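Local coordinates for protein putative marr-family transcriptional repressor (Streptomyces coelicolor, PDB 3ZPL) that binds DNA through a winged-helix domain and probably acts as a MarR-family transcriptional regulator, at residues A[63-68]-A[114-119]. Numbering follows the deposited sequence.
With nucleotides of chain C.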
# COMPACT_ATOMS: atom_id res chain seq x y z
N VAL A 63 -11.40 6.32 12.66
CA VAL A 63 -11.55 7.69 12.18
C VAL A 63 -12.86 7.87 11.42
O VAL A 63 -13.58 8.85 11.62
CB VAL A 63 -10.37 8.09 11.28
CG1 VAL A 63 -10.62 9.42 10.58
CG2 VAL A 63 -9.09 8.16 12.10
N LYS A 64 -13.19 6.91 10.57
CA LYS A 64 -14.42 7.05 9.81
C LYS A 64 -15.67 6.96 10.70
O LYS A 64 -16.68 7.62 10.40
CB LYS A 64 -14.51 6.05 8.67
CG LYS A 64 -15.66 6.36 7.74
CD LYS A 64 -15.72 7.82 7.32
CE LYS A 64 -16.99 8.10 6.54
NZ LYS A 64 -17.12 9.55 6.25
N LEU A 65 -15.63 6.14 11.74
CA LEU A 65 -16.78 6.01 12.68
C LEU A 65 -16.91 7.27 13.52
O LEU A 65 -17.98 7.88 13.59
CB LEU A 65 -16.61 4.82 13.60
CG LEU A 65 -16.55 3.44 12.93
CD1 LEU A 65 -16.40 2.37 13.99
CD2 LEU A 65 -17.78 3.20 12.08
N ALA A 66 -15.78 7.70 14.09
CA ALA A 66 -15.69 8.98 14.80
C ALA A 66 -16.30 10.16 14.01
O ALA A 66 -16.88 11.06 14.59
CB ALA A 66 -14.23 9.28 15.14
N GLU A 67 -16.16 10.11 12.70
CA GLU A 67 -16.74 11.10 11.80
C GLU A 67 -18.21 10.88 11.48
O GLU A 67 -18.87 11.78 10.99
CB GLU A 67 -16.00 11.09 10.47
CG GLU A 67 -14.67 11.81 10.44
CD GLU A 67 -14.14 11.91 9.04
OE1 GLU A 67 -14.41 10.97 8.23
OE2 GLU A 67 -13.46 12.94 8.74
N SER A 68 -18.72 9.68 11.72
CA SER A 68 -20.07 9.33 11.29
C SER A 68 -21.14 9.84 12.24
O SER A 68 -20.87 10.12 13.42
CB SER A 68 -20.21 7.82 11.16
OG SER A 68 -19.26 7.30 10.26
N GLN A 114 -25.58 -5.23 10.57
CA GLN A 114 -24.88 -5.01 11.81
C GLN A 114 -24.24 -3.63 11.78
O GLN A 114 -23.74 -3.18 10.74
CB GLN A 114 -23.85 -6.10 11.97
CG GLN A 114 -23.43 -6.39 13.39
CD GLN A 114 -23.85 -7.73 13.93
OE1 GLN A 114 -24.49 -7.84 14.97
NE2 GLN A 114 -23.39 -8.76 13.26
N PHE A 115 -24.30 -2.94 12.91
CA PHE A 115 -23.65 -1.64 13.05
C PHE A 115 -22.32 -1.84 13.76
O PHE A 115 -22.21 -2.66 14.65
CB PHE A 115 -24.51 -0.66 13.85
CG PHE A 115 -25.55 0.05 13.03
CD1 PHE A 115 -25.18 1.08 12.17
CD2 PHE A 115 -26.89 -0.27 13.16
CE1 PHE A 115 -26.14 1.77 11.43
CE2 PHE A 115 -27.85 0.41 12.42
CZ PHE A 115 -27.48 1.43 11.56
N ALA A 116 -21.32 -1.07 13.33
CA ALA A 116 -20.06 -0.93 14.05
C ALA A 116 -20.07 0.44 14.72
O ALA A 116 -20.21 1.45 14.05
CB ALA A 116 -18.88 -1.04 13.09
N ILE A 117 -19.99 0.45 16.03
CA ILE A 117 -20.09 1.67 16.81
C ILE A 117 -18.79 1.88 17.56
O ILE A 117 -18.25 0.94 18.17
CB ILE A 117 -21.23 1.57 17.84
CG1 ILE A 117 -22.55 1.22 17.16
CG2 ILE A 117 -21.33 2.88 18.62
CD1 ILE A 117 -23.64 0.74 18.09
N LEU A 118 -18.27 3.10 17.50
CA LEU A 118 -17.06 3.48 18.22
C LEU A 118 -17.37 3.71 19.69
O LEU A 118 -18.20 4.54 20.01
CB LEU A 118 -16.49 4.76 17.61
CG LEU A 118 -15.26 5.42 18.24
CD1 LEU A 118 -14.07 4.48 18.22
CD2 LEU A 118 -14.94 6.71 17.50
N THR A 119 -16.70 2.98 20.58
CA THR A 119 -16.88 3.17 22.02
C THR A 119 -16.29 4.49 22.49
O THR A 119 -15.53 5.11 21.78
CB THR A 119 -16.16 2.07 22.82
OG1 THR A 119 -14.77 2.12 22.53
CG2 THR A 119 -16.73 0.70 22.47
P DA C 5 -24.22 -5.33 7.04
OP1 DA C 5 -24.69 -4.69 8.29
OP2 DA C 5 -23.49 -4.53 6.03
O5' DA C 5 -23.39 -6.62 7.46
C5' DA C 5 -23.99 -7.55 8.37
C4' DA C 5 -23.21 -8.83 8.43
O4' DA C 5 -23.18 -9.50 7.16
C3' DA C 5 -21.74 -8.74 8.83
O3' DA C 5 -21.60 -8.85 10.25
C2' DA C 5 -21.09 -9.89 8.07
C1' DA C 5 -22.27 -10.55 7.36
N9 DA C 5 -21.98 -11.17 6.07
C8 DA C 5 -21.71 -10.56 4.87
N7 DA C 5 -21.44 -11.40 3.90
C5 DA C 5 -21.54 -12.65 4.50
C6 DA C 5 -21.36 -13.95 4.01
N6 DA C 5 -21.03 -14.22 2.74
N1 DA C 5 -21.52 -14.98 4.87
C2 DA C 5 -21.84 -14.70 6.14
N3 DA C 5 -22.03 -13.51 6.72
C4 DA C 5 -21.87 -12.52 5.83
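Gln114 N donates to OP1 of DA5 in DNA chain C at 2.5 Å, a nearly straight bond (170° at the hydrogen) that fixes one end of strand 114-118 on the phosphate backbone. The strand is the central one of the three-stranded antiparallel sheet of a winged-helix domain and forms the wing hairpin with strand 102-106; its other end packs against the last turn of helix 56-66. A backbone donor suits this post because it grips a phosphate without reading a base.

No hydrogen bond joins the two segments; the contact is apolar. Leu65 points at the strand and lies over it: CB meets Leu118 CB at 4.0 Å. Its CD1 approaches Ala116 CB, while CD2 rests by Ala116 O at 3.6 Å. That oxygen sits on the strand backbone, which pairs with Leu73 of the neighbouring strand. The small side chain of Ala116 leaves room for Leu65, whose side chain also touches Leu73 and Leu78, so the leucine bridges helix, sheet and helix 75-82.

Ala66, equally small, admits the other leucine. In Leu118, CG stands anti to the backbone N (chi1 176°), and the chi2 turn of 61° sets CD2 3.6 Å from Ala66 CB.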